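Local atomic coordinates of homocysteine S-methyltransferase (Escherichia coli, PDB entry 5DMM), a protein that catalyses transfer of a methyl group from S-methylmethionine, or less efficiently S-adenosylmethionine, to homocysteine, yielding methionine, with zinc as cofactor. Residues N5-L10 with T115-G120; L18-M23 with E53-Y58; Y59-Q64 with D302-K307; L179-T184 with A217-V222. One frame throughout, in Å; residues are numbered along the deposited sequence.

Contact 1 of 4, residues N5-L10 with T115-G120; sequences NPLRAL and TLLVAG
Apolar contact carries this meeting of the N-terminal segment with the start of a barrel strand, and L117 is its focus. L117 has CG anti to its carbonyl carbon (chi1 -60°), which sends CD1 toward L7 and L10. L10 meets it tip to tip, CD1 of L10 lying 3.9 Å from CD1 of L117. From another direction L7 crosses L117 at about a right angle, with L7 CD2 4.0 Å from the same L117 CD1. P6 adds its backbone, P6 O being 3.9 Å from L117 CD1. The second methyl of L10 turns to the loop before the strand: L10 CD2 is 3.8 Å from T115 CB and 3.6 Å from T115 O, the two side chains crossing obliquely. An alanine in place of L10 would remove both methyls and would probably loosen the packing on T115 and L117 together.

Hydrogen bonding stays within the segments. N5 and L7 form an Asx turn, in which L7 N donates to N5 OD1 over 2.8 Å at 159°, approaching from above the carbonyl plane. The turn leads the chain into helix 8-11. L7 itself starts away from the strand, and only its tip, CD2, returns to L117.

In the TIM barrel, L117 opens strand 117-122, which is paired through its backbone with Q64 and A66. L7 and L10 also rest on L17 of strand 17-18, while P6 touches R190, so the N-terminal segment spans the ends of the barrel strands where they begin.

Contact 2 of 4, residues L18-M23 with E53-Y58; sequences LLDGAM and EVHLDY
D20 CG is wedged between its backbone N and carbonyl carbon (chi1 61°), whereas M23 starts anti to its backbone N and bends at chi2 (62°) and chi3, curling its tip back to the helix. Both belong to the loop that follows the first strand of the TIM barrel, here laid against helix 48-61. The thioether ends over a face of the H55 ring, M23 CE sitting 3.7 Å from its centroid in a CH-pi contact, and M23 SD nestles 3.7 Å from V54 CB. D20 CB meets a face of the Y58 ring, 4.1 Å from the centroid. D20 OD2 accepts from I67 N and from a water 2.7 Å off, and the same water lies in the plane of the H55 ring, 2.8 Å from H55 ND1. Since I67 lines the homocysteine pocket, D20 adjoins that site. The side chains of A22 and the zinc ligand C295 come within about 6 Å, and A22 N is hydrogen-bonded to T298 OG1. G21 passes over the Y58 ring, where a side chain would strike the phenol oxygen. That oxygen, Y58 OH, donates to A22 O over 2.7 Å, in the carbonyl plane and on a lone pair.

Contact 3 of 4, residues Y59-Q64 with D302-K307; sequences YRAGAQ and DIAALK
A Schellman motif ends helix 48-61, and the turn is pressed against helix 300-309. G62 leaves the helix with a phi of 122°, its N bonded to Y59 O and A63 N to Y58 O. At these backbone angles a beta carbon would run into the carbonyl oxygen of A61, which alone explains the glycine; it would also meet K307 CG where that side chain now lies. Small residues let the backbones approach, A61 CA being 4.7 Å from A304 CA. The carbonyl of A61 points at the second helix: A61 O receives a CA-H...O contact from A304 CA at 3.5 Å and has K307 CB 3.7 Å away. I303 presents one branch to the turn, its CG2 standing 4.0 Å from A61 CB and 3.6 Å from A63 N. K307 leaves anti to its backbone N and bends at chi2 (66°), so that its chain runs past G62 to a water. The water accepts from K307 NZ at 2.5 Å and donates to G62 O at 2.7 Å, tying the turn to the side chain. The pairing is that of a TIM barrel closing on itself, the last helix packed beside the one that precedes the second strand.

Contact 4 of 4, residues L179-T184 with A217-V222; sequences LAELLT and AGYPQV
The phenol ring of Y219 forms the first shell. A180 CB stands squarely over one face, 3.7 Å from the ring centroid and only 2° off its normal, a CH-pi contact. At the ring edge T184 CG2 comes within 3.9 Å of Y219 CD1. The hydroxyl, at the far end of the ring, meets E181: Y219 OH donates to E181 OE2 over 2.7 Å, E181 OE2 accepting through its anti lone pair, with the carboxylate turned 80° from the ring. E181 points away from the loop at its root, and a bend at chi2 brings its tip back. Beside this, Q221 spreads its amide across the last turn. Q221 NE2 donates to L183 O at 3.0 Å from above the carbonyl plane, and Q221 OE1 takes a water, 2.9 Å away, that also donates to A180 O.

Next come the features that set these groups. T184 OG1 bonds to E181 O at 2.6 Å, and T184 N bonds to the same oxygen. A type I turn from Y219 to V222, closed by V222 N to Y219 O, aims both side chains at helix 173-183. Q221 NE2 has a further acceptor in A189 O, just before strand 191-197, onto which L183 packs. A leucine in place of Y219 would lose the phenol bond to E181 and would probably weaken the hold of the loop on A180.

L183 O and A180 O thus take donors from the loop and from water, while E181 O is served by T184, and the phenol bond would tend to favour the ionised form of E181.

Overall arrangement
From the N terminus, contact 1 closes the first long loop by bringing residues 5-10 to strand 117-122. Contact 2 is nested inside it, joining the loop after strand 17-18 to helix 48-61. Contact 3 starts on that same helix but reaches residues 302-307 near the C terminus, so it crosses contact 1, and it touches it where L117 pairs with Q64. Contact 4, nested within the loop of contact 3, binds helix 173-183 to the turn before strand 222-228. Contacts 2 and 3 lie about 8 Å apart between centres, and about 30 Å separates the centres of contacts 3 and 4, across the barrel. Both ends of the chain are thereby held to the early strands and helices.

Contact 1 of 4, residues N5-L10 with T115-G120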
loop_
_atom_site.group_PDB
_atom_site.type_symbol
_atom_site.label_atom_id
_atom_site.label_comp_id
_atom_site.label_asym_id
_atom_site.label_seq_id
_atom_site.Cartn_x
_atom_site.Cartn_y
_atom_site.Cartn_z
ATOM N N ASN A 5 -0.184 -0.167 -18.132
ATOM C CA ASN A 5 -0.494 -0.907 -16.912
ATOM C C ASN A 5 0.703 -1.719 -16.414
ATOM O O ASN A 5 1.071 -2.726 -17.018
ATOM C CB ASN A 5 -1.692 -1.833 -17.136
ATOM C CG ASN A 5 -2.191 -2.480 -15.844
ATOM O OD1 ASN A 5 -1.545 -2.406 -14.802
ATOM N ND2 ASN A 5 -3.353 -3.127 -15.919
ATOM N N PRO A 6 1.298 -1.290 -15.290
ATOM C CA PRO A 6 2.451 -1.975 -14.698
ATOM C C PRO A 6 2.142 -3.417 -14.280
ATOM O O PRO A 6 3.065 -4.212 -14.110
ATOM C CB PRO A 6 2.785 -1.113 -13.462
ATOM C CG PRO A 6 2.097 0.202 -13.698
ATOM C CD PRO A 6 0.875 -0.121 -14.497
ATOM N N LEU A 7 0.866 -3.749 -14.110
ATOM C CA LEU A 7 0.500 -5.085 -13.641
ATOM C C LEU A 7 0.354 -6.117 -14.750
ATOM O O LEU A 7 0.489 -7.310 -14.490
ATOM C CB LEU A 7 -0.820 -5.051 -12.862
ATOM C CG LEU A 7 -0.934 -4.275 -11.556
ATOM C CD1 LEU A 7 -2.317 -4.520 -10.956
ATOM C CD2 LEU A 7 0.178 -4.678 -10.580
ATOM N N ARG A 8 0.063 -5.673 -15.971
ATOM C CA ARG A 8 -0.371 -6.609 -17.011
ATOM C C ARG A 8 0.709 -7.626 -17.374
ATOM O O ARG A 8 0.415 -8.807 -17.515
ATOM C CB ARG A 8 -0.838 -5.861 -18.268
ATOM C CG ARG A 8 0.219 -5.024 -18.967
ATOM C CD ARG A 8 0.125 -5.167 -20.483
ATOM N NE ARG A 8 -1.173 -4.748 -21.002
ATOM C CZ ARG A 8 -1.623 -5.043 -22.216
ATOM N NH1 ARG A 8 -2.817 -4.618 -22.604
ATOM N NH2 ARG A 8 -0.884 -5.770 -23.043
ATOM N N ALA A 9 1.954 -7.175 -17.492
ATOM C CA ALA A 9 3.059 -8.066 -17.828
ATOM C C ALA A 9 3.175 -9.208 -16.824
ATOM O O ALA A 9 3.313 -10.373 -17.206
ATOM C CB ALA A 9 4.364 -7.291 -17.894
ATOM N N LEU A 10 3.111 -8.871 -15.539
ATOM C CA LEU A 10 3.194 -9.880 -14.493
ATOM C C LEU A 10 1.942 -10.757 -14.461
ATOM O O LEU A 10 2.038 -11.974 -14.305
ATOM C CB LEU A 10 3.413 -9.225 -13.125
ATOM C CG LEU A 10 4.840 -8.763 -12.808
ATOM C CD1 LEU A 10 4.861 -8.001 -11.497
ATOM C CD2 LEU A 10 5.794 -9.941 -12.736
ATOM N N THR A 115 9.990 -9.362 -13.553
ATOM C CA THR A 115 9.656 -7.964 -13.324
ATOM C C THR A 115 9.405 -7.690 -11.848
ATOM O O THR A 115 8.691 -8.439 -11.191
ATOM C CB THR A 115 8.418 -7.548 -14.135
ATOM O OG1 THR A 115 8.666 -7.795 -15.524
ATOM C CG2 THR A 115 8.114 -6.064 -13.929
ATOM N N LEU A 116 10.019 -6.627 -11.332
ATOM C CA LEU A 116 9.811 -6.206 -9.948
ATOM C C LEU A 116 9.263 -4.772 -9.939
ATOM O O LEU A 116 9.698 -3.923 -10.724
ATOM C CB LEU A 116 11.110 -6.285 -9.134
ATOM C CG LEU A 116 11.822 -7.636 -9.030
ATOM C CD1 LEU A 116 13.049 -7.520 -8.145
ATOM C CD2 LEU A 116 10.885 -8.721 -8.498
ATOM N N LEU A 117 8.311 -4.509 -9.052
ATOM C CA LEU A 117 7.647 -3.216 -9.004
ATOM C C LEU A 117 7.953 -2.452 -7.713
ATOM O O LEU A 117 8.374 -3.043 -6.701
ATOM C CB LEU A 117 6.140 -3.396 -9.150
ATOM C CG LEU A 117 5.672 -4.056 -10.454
ATOM C CD1 LEU A 117 4.178 -4.293 -10.418
ATOM C CD2 LEU A 117 6.070 -3.201 -11.650
ATOM N N VAL A 118 7.757 -1.136 -7.771
ATOM C CA VAL A 118 7.769 -0.288 -6.585
ATOM C C VAL A 118 6.436 0.468 -6.510
ATOM O O VAL A 118 6.067 1.192 -7.439
ATOM C CB VAL A 118 8.940 0.719 -6.603
ATOM C CG1 VAL A 118 8.867 1.668 -5.395
ATOM C CG2 VAL A 118 10.280 -0.002 -6.639
ATOM N N ALA A 119 5.703 0.289 -5.420
ATOM C CA ALA A 119 4.440 0.992 -5.261
ATOM C C ALA A 119 4.594 2.077 -4.216
ATOM O O ALA A 119 5.068 1.805 -3.116
ATOM C CB ALA A 119 3.337 0.028 -4.872
ATOM N N GLY A 120 4.177 3.298 -4.546
ATOM C CA GLY A 120 4.260 4.396 -3.590
ATOM C C GLY A 120 3.083 4.370 -2.626
ATOM O O GLY A 120 1.925 4.447 -3.046
#

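Contact 2 of 4, residues L18-M23 with E53-Y58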
loop_
_atom_site.group_PDB
_atom_site.type_symbol
_atom_site.label_atom_id
_atom_site.label_comp_id
_atom_site.label_asym_id
_atom_site.label_seq_id
_atom_site.Cartn_x
_atom_site.Cartn_y
_atom_site.Cartn_z
ATOM N N LEU A 18 3.170 -11.367 -5.643
ATOM C CA LEU A 18 3.378 -11.220 -4.205
ATOM C C LEU A 18 3.768 -9.789 -3.845
ATOM O O LEU A 18 4.602 -9.174 -4.506
ATOM C CB LEU A 18 4.449 -12.197 -3.681
ATOM C CG LEU A 18 4.065 -13.682 -3.659
ATOM C CD1 LEU A 18 5.201 -14.485 -3.050
ATOM C CD2 LEU A 18 2.765 -13.920 -2.881
ATOM N N LEU A 19 3.139 -9.263 -2.803
ATOM C CA LEU A 19 3.519 -7.965 -2.258
ATOM C C LEU A 19 4.569 -8.170 -1.180
ATOM O O LEU A 19 5.087 -9.278 -1.012
ATOM C CB LEU A 19 2.295 -7.235 -1.702
ATOM C CG LEU A 19 1.144 -7.095 -2.703
ATOM C CD1 LEU A 19 -0.036 -6.337 -2.095
ATOM C CD2 LEU A 19 1.631 -6.414 -3.967
ATOM N N ASP A 20 4.901 -7.104 -0.460
ATOM C CA ASP A 20 5.831 -7.241 0.644
ATOM C C ASP A 20 5.046 -7.299 1.940
ATOM O O ASP A 20 3.838 -7.528 1.929
ATOM C CB ASP A 20 6.844 -6.083 0.661
ATOM C CG ASP A 20 6.186 -4.725 0.823
ATOM O OD1 ASP A 20 4.937 -4.627 0.818
ATOM O OD2 ASP A 20 6.939 -3.735 0.950
ATOM N N GLY A 21 5.732 -7.072 3.052
ATOM C CA GLY A 21 5.090 -7.061 4.353
ATOM C C GLY A 21 5.497 -5.824 5.128
ATOM O O GLY A 21 6.023 -4.871 4.547
ATOM N N ALA A 22 5.300 -5.852 6.444
ATOM C CA ALA A 22 5.551 -4.672 7.268
ATOM C C ALA A 22 7.026 -4.252 7.283
ATOM O O ALA A 22 7.941 -5.077 7.291
ATOM C CB ALA A 22 5.057 -4.915 8.695
ATOM N N MET A 23 7.231 -2.943 7.308
ATOM C CA MET A 23 8.549 -2.328 7.367
ATOM C C MET A 23 9.006 -2.252 8.823
ATOM O O MET A 23 10.160 -2.555 9.142
ATOM C CB MET A 23 8.480 -0.936 6.704
ATOM C CG MET A 23 9.675 -0.011 6.866
ATOM S SD MET A 23 11.184 -0.668 6.143
ATOM C CE MET A 23 10.838 -0.678 4.380
ATOM N N GLU A 53 17.649 -1.966 3.018
ATOM C CA GLU A 53 17.942 -3.354 3.374
ATOM C C GLU A 53 16.654 -4.165 3.555
ATOM O O GLU A 53 16.569 -5.323 3.140
ATOM C CB GLU A 53 18.800 -3.409 4.641
ATOM C CG GLU A 53 20.257 -3.018 4.393
ATOM C CD GLU A 53 21.122 -3.032 5.654
ATOM O OE1 GLU A 53 20.775 -3.756 6.614
ATOM O OE2 GLU A 53 22.153 -2.312 5.681
ATOM N N VAL A 54 15.649 -3.562 4.183
ATOM C CA VAL A 54 14.391 -4.275 4.388
ATOM C C VAL A 54 13.685 -4.535 3.059
ATOM O O VAL A 54 13.133 -5.623 2.849
ATOM C CB VAL A 54 13.449 -3.508 5.330
ATOM C CG1 VAL A 54 12.085 -4.208 5.373
ATOM C CG2 VAL A 54 14.057 -3.425 6.723
ATOM N N HIS A 55 13.708 -3.555 2.156
ATOM C CA HIS A 55 13.119 -3.776 0.831
ATOM C C HIS A 55 13.840 -4.938 0.127
ATOM O O HIS A 55 13.217 -5.807 -0.489
ATOM C CB HIS A 55 13.192 -2.509 -0.029
ATOM C CG HIS A 55 12.247 -1.421 0.388
ATOM N ND1 HIS A 55 10.898 -1.631 0.570
ATOM C CD2 HIS A 55 12.459 -0.104 0.630
ATOM C CE1 HIS A 55 10.319 -0.490 0.911
ATOM N NE2 HIS A 55 11.243 0.451 0.949
ATOM N N LEU A 56 15.164 -4.960 0.240
ATOM C CA LEU A 56 15.949 -6.024 -0.381
ATOM C C LEU A 56 15.594 -7.375 0.244
ATOM O O LEU A 56 15.456 -8.381 -0.454
ATOM C CB LEU A 56 17.445 -5.739 -0.240
ATOM C CG LEU A 56 18.386 -6.837 -0.744
ATOM C CD1 LEU A 56 18.182 -7.088 -2.239
ATOM C CD2 LEU A 56 19.845 -6.480 -0.429
ATOM N N ASP A 57 15.438 -7.378 1.563
ATOM C CA ASP A 57 14.991 -8.556 2.311
ATOM C C ASP A 57 13.684 -9.145 1.761
ATOM O O ASP A 57 13.533 -10.369 1.598
ATOM C CB ASP A 57 14.802 -8.162 3.775
ATOM C CG ASP A 57 14.998 -9.308 4.725
ATOM O OD1 ASP A 57 14.623 -10.455 4.383
ATOM O OD2 ASP A 57 15.529 -9.052 5.830
ATOM N N TYR A 58 12.728 -8.269 1.484
ATOM C CA TYR A 58 11.439 -8.732 0.977
ATOM C C TYR A 58 11.544 -9.231 -0.465
ATOM O O TYR A 58 10.904 -10.222 -0.816
ATOM C CB TYR A 58 10.380 -7.624 1.086
ATOM C CG TYR A 58 9.729 -7.563 2.455
ATOM C CD1 TYR A 58 8.927 -8.612 2.903
ATOM C CD2 TYR A 58 9.905 -6.456 3.297
ATOM C CE1 TYR A 58 8.324 -8.580 4.131
ATOM C CE2 TYR A 58 9.297 -6.415 4.553
ATOM C CZ TYR A 58 8.513 -7.500 4.959
ATOM O OH TYR A 58 7.879 -7.516 6.179
HETATM O O HOH W 1 9.542 -4.079 0.574
#

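Contact 3 of 4, residues Y59-Q64 with D302-K307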
loop_
_atom_site.group_PDB
_atom_site.type_symbol
_atom_site.label_atom_id
_atom_site.label_comp_id
_atom_site.label_asym_id
_atom_site.label_seq_id
_atom_site.Cartn_x
_atom_site.Cartn_y
_atom_site.Cartn_z
ATOM N N TYR A 59 12.327 -8.562 -1.308
ATOM C CA TYR A 59 12.505 -9.073 -2.671
ATOM C C TYR A 59 13.150 -10.469 -2.627
ATOM O O TYR A 59 12.806 -11.337 -3.419
ATOM C CB TYR A 59 13.354 -8.128 -3.523
ATOM C CG TYR A 59 12.675 -6.869 -4.065
ATOM C CD1 TYR A 59 11.453 -6.921 -4.744
ATOM C CD2 TYR A 59 13.294 -5.631 -3.931
ATOM C CE1 TYR A 59 10.861 -5.762 -5.258
ATOM C CE2 TYR A 59 12.711 -4.467 -4.448
ATOM C CZ TYR A 59 11.491 -4.545 -5.105
ATOM O OH TYR A 59 10.908 -3.411 -5.613
ATOM N N ARG A 60 14.078 -10.677 -1.693
ATOM C CA ARG A 60 14.709 -11.982 -1.513
ATOM C C ARG A 60 13.701 -13.039 -1.080
ATOM O O ARG A 60 13.782 -14.189 -1.506
ATOM C CB ARG A 60 15.843 -11.908 -0.487
ATOM C CG ARG A 60 17.093 -11.235 -0.994
ATOM C CD ARG A 60 18.185 -11.235 0.073
ATOM N NE ARG A 60 19.465 -10.856 -0.508
ATOM C CZ ARG A 60 20.425 -10.227 0.151
ATOM N NH1 ARG A 60 20.245 -9.896 1.425
ATOM N NH2 ARG A 60 21.564 -9.929 -0.462
ATOM N N ALA A 61 12.744 -12.639 -0.244
ATOM C CA ALA A 61 11.733 -13.556 0.264
ATOM C C ALA A 61 10.705 -13.926 -0.810
ATOM O O ALA A 61 9.918 -14.858 -0.632
ATOM C CB ALA A 61 11.041 -12.952 1.469
ATOM N N GLY A 62 10.703 -13.192 -1.919
ATOM C CA GLY A 62 9.811 -13.505 -3.016
ATOM C C GLY A 62 8.866 -12.393 -3.425
ATOM O O GLY A 62 8.111 -12.555 -4.387
ATOM N N ALA A 63 8.892 -11.266 -2.708
ATOM C CA ALA A 63 8.046 -10.129 -3.068
ATOM C C ALA A 63 8.366 -9.656 -4.479
ATOM O O ALA A 63 9.525 -9.581 -4.863
ATOM C CB ALA A 63 8.229 -8.971 -2.072
ATOM N N GLN A 64 7.335 -9.327 -5.252
ATOM C CA GLN A 64 7.555 -8.776 -6.577
ATOM C C GLN A 64 7.152 -7.307 -6.629
ATOM O O GLN A 64 7.288 -6.655 -7.667
ATOM C CB GLN A 64 6.790 -9.593 -7.621
ATOM C CG GLN A 64 7.244 -11.046 -7.612
ATOM C CD GLN A 64 6.212 -11.988 -8.186
ATOM O OE1 GLN A 64 5.265 -12.381 -7.501
ATOM N NE2 GLN A 64 6.394 -12.366 -9.442
ATOM N N ASP A 302 6.557 -14.359 6.388
ATOM C CA ASP A 302 5.227 -14.540 5.800
ATOM C C ASP A 302 5.280 -14.563 4.279
ATOM O O ASP A 302 4.585 -15.365 3.642
ATOM C CB ASP A 302 4.271 -13.438 6.257
ATOM C CG ASP A 302 4.075 -13.418 7.758
ATOM O OD1 ASP A 302 3.278 -14.241 8.266
ATOM O OD2 ASP A 302 4.701 -12.570 8.435
ATOM N N ILE A 303 6.085 -13.672 3.701
ATOM C CA ILE A 303 6.247 -13.603 2.248
ATOM C C ILE A 303 6.920 -14.879 1.733
ATOM O O ILE A 303 6.530 -15.436 0.704
ATOM C CB ILE A 303 7.067 -12.350 1.841
ATOM C CG1 ILE A 303 6.340 -11.096 2.324
ATOM C CG2 ILE A 303 7.253 -12.292 0.338
ATOM C CD1 ILE A 303 4.877 -11.060 1.874
ATOM N N ALA A 304 7.927 -15.346 2.463
ATOM C CA ALA A 304 8.604 -16.597 2.120
ATOM C C ALA A 304 7.625 -17.772 2.144
ATOM O O ALA A 304 7.627 -18.627 1.250
ATOM C CB ALA A 304 9.765 -16.842 3.081
ATOM N N ALA A 305 6.762 -17.804 3.151
ATOM C CA ALA A 305 5.743 -18.850 3.218
ATOM C C ALA A 305 4.762 -18.774 2.040
ATOM O O ALA A 305 4.357 -19.799 1.498
ATOM C CB ALA A 305 4.985 -18.772 4.537
ATOM N N LEU A 306 4.383 -17.565 1.640
ATOM C CA LEU A 306 3.450 -17.404 0.520
ATOM C C LEU A 306 4.092 -17.880 -0.764
ATOM O O LEU A 306 3.448 -18.532 -1.598
ATOM C CB LEU A 306 3.009 -15.941 0.377
ATOM C CG LEU A 306 1.974 -15.431 1.388
ATOM C CD1 LEU A 306 1.916 -13.924 1.375
ATOM C CD2 LEU A 306 0.602 -16.000 1.060
ATOM N N LYS A 307 5.370 -17.564 -0.908
ATOM C CA LYS A 307 6.141 -17.913 -2.092
ATOM C C LYS A 307 6.201 -19.434 -2.255
ATOM O O LYS A 307 6.010 -19.962 -3.354
ATOM C CB LYS A 307 7.544 -17.309 -1.988
ATOM C CG LYS A 307 8.494 -17.625 -3.135
ATOM C CD LYS A 307 8.012 -17.003 -4.429
ATOM C CE LYS A 307 8.999 -17.225 -5.561
ATOM N NZ LYS A 307 8.491 -16.636 -6.837
HETATM O O HOH W 2 8.488 -14.192 -6.560
#

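Contact 4 of 4, residues L179-T184 with A217-V222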
loop_
_atom_site.group_PDB
_atom_site.type_symbol
_atom_site.label_atom_id
_atom_site.label_comp_id
_atom_site.label_asym_id
_atom_site.label_seq_id
_atom_site.Cartn_x
_atom_site.Cartn_y
_atom_site.Cartn_z
ATOM N N LEU A 179 -9.676 11.168 -4.000
ATOM C CA LEU A 179 -8.438 10.547 -4.459
ATOM C C LEU A 179 -8.531 10.015 -5.898
ATOM O O LEU A 179 -7.592 10.167 -6.676
ATOM C CB LEU A 179 -8.056 9.410 -3.498
ATOM C CG LEU A 179 -6.596 9.046 -3.251
ATOM C CD1 LEU A 179 -5.769 10.265 -2.937
ATOM C CD2 LEU A 179 -6.499 8.039 -2.093
ATOM N N ALA A 180 -9.646 9.384 -6.255
ATOM C CA ALA A 180 -9.824 8.910 -7.627
ATOM C C ALA A 180 -9.867 10.098 -8.589
ATOM O O ALA A 180 -9.288 10.053 -9.680
ATOM C CB ALA A 180 -11.098 8.069 -7.754
ATOM N N GLU A 181 -10.544 11.162 -8.174
ATOM C CA GLU A 181 -10.576 12.395 -8.963
ATOM C C GLU A 181 -9.172 12.982 -9.141
ATOM O O GLU A 181 -8.770 13.352 -10.244
ATOM C CB GLU A 181 -11.487 13.430 -8.299
ATOM C CG GLU A 181 -12.977 13.157 -8.455
ATOM C CD GLU A 181 -13.510 13.597 -9.807
ATOM O OE1 GLU A 181 -13.567 14.830 -10.058
ATOM O OE2 GLU A 181 -13.875 12.708 -10.615
ATOM N N LEU A 182 -8.440 13.068 -8.037
ATOM C CA LEU A 182 -7.067 13.576 -8.046
ATOM C C LEU A 182 -6.164 12.852 -9.053
ATOM O O LEU A 182 -5.371 13.482 -9.755
ATOM C CB LEU A 182 -6.466 13.477 -6.643
ATOM C CG LEU A 182 -5.011 13.943 -6.504
ATOM C CD1 LEU A 182 -4.848 15.393 -6.961
ATOM C CD2 LEU A 182 -4.539 13.788 -5.066
ATOM N N LEU A 183 -6.280 11.530 -9.132
ATOM C CA LEU A 183 -5.408 10.752 -10.006
ATOM C C LEU A 183 -5.587 11.074 -11.486
ATOM O O LEU A 183 -4.647 10.927 -12.262
ATOM C CB LEU A 183 -5.624 9.240 -9.787
ATOM C CG LEU A 183 -5.129 8.791 -8.412
ATOM C CD1 LEU A 183 -5.152 7.277 -8.315
ATOM C CD2 LEU A 183 -3.742 9.344 -8.125
ATOM N N THR A 184 -6.786 11.503 -11.884
ATOM C CA THR A 184 -7.015 11.840 -13.282
ATOM C C THR A 184 -6.167 13.033 -13.737
ATOM O O THR A 184 -5.924 13.194 -14.933
ATOM C CB THR A 184 -8.524 12.140 -13.563
ATOM O OG1 THR A 184 -8.933 13.328 -12.868
ATOM C CG2 THR A 184 -9.385 10.963 -13.120
ATOM N N ALA A 217 -15.122 1.874 -10.572
ATOM C CA ALA A 217 -15.175 1.239 -11.886
ATOM C C ALA A 217 -15.112 2.257 -13.021
ATOM O O ALA A 217 -14.686 1.932 -14.128
ATOM C CB ALA A 217 -16.425 0.397 -12.012
ATOM N N GLY A 218 -15.535 3.486 -12.739
ATOM C CA GLY A 218 -15.492 4.562 -13.714
ATOM C C GLY A 218 -14.139 5.246 -13.871
ATOM O O GLY A 218 -14.017 6.191 -14.641
ATOM N N TYR A 219 -13.129 4.776 -13.138
ATOM C CA TYR A 219 -11.771 5.321 -13.218
ATOM C C TYR A 219 -10.771 4.247 -13.653
ATOM O O TYR A 219 -10.321 3.458 -12.828
ATOM C CB TYR A 219 -11.331 5.898 -11.866
ATOM C CG TYR A 219 -12.191 7.034 -11.356
ATOM C CD1 TYR A 219 -11.847 8.361 -11.603
ATOM C CD2 TYR A 219 -13.344 6.782 -10.631
ATOM C CE1 TYR A 219 -12.632 9.398 -11.138
ATOM C CE2 TYR A 219 -14.131 7.815 -10.163
ATOM C CZ TYR A 219 -13.771 9.118 -10.421
ATOM O OH TYR A 219 -14.560 10.146 -9.963
ATOM N N PRO A 220 -10.436 4.209 -14.950
ATOM C CA PRO A 220 -9.550 3.191 -15.534
ATOM C C PRO A 220 -8.155 3.141 -14.897
ATOM O O PRO A 220 -7.527 2.079 -14.892
ATOM C CB PRO A 220 -9.446 3.608 -17.006
ATOM C CG PRO A 220 -10.603 4.495 -17.258
ATOM C CD PRO A 220 -10.982 5.132 -15.966
ATOM N N GLN A 221 -7.674 4.257 -14.351
ATOM C CA GLN A 221 -6.369 4.252 -13.701
ATOM C C GLN A 221 -6.318 3.371 -12.461
ATOM O O GLN A 221 -5.227 3.013 -12.011
ATOM C CB GLN A 221 -5.959 5.658 -13.303
ATOM C CG GLN A 221 -5.645 6.550 -14.469
ATOM C CD GLN A 221 -5.537 7.983 -14.030
ATOM O OE1 GLN A 221 -6.541 8.602 -13.667
ATOM N NE2 GLN A 221 -4.313 8.518 -14.024
ATOM N N VAL A 222 -7.481 3.057 -11.890
ATOM C CA VAL A 222 -7.543 2.141 -10.753
ATOM C C VAL A 222 -7.534 0.708 -11.280
ATOM O O VAL A 222 -8.527 0.213 -11.831
ATOM C CB VAL A 222 -8.782 2.390 -9.873
ATOM C CG1 VAL A 222 -8.829 1.387 -8.729
ATOM C CG2 VAL A 222 -8.769 3.814 -9.313
HETATM O O HOH W 3 -8.392 8.014 -11.497
#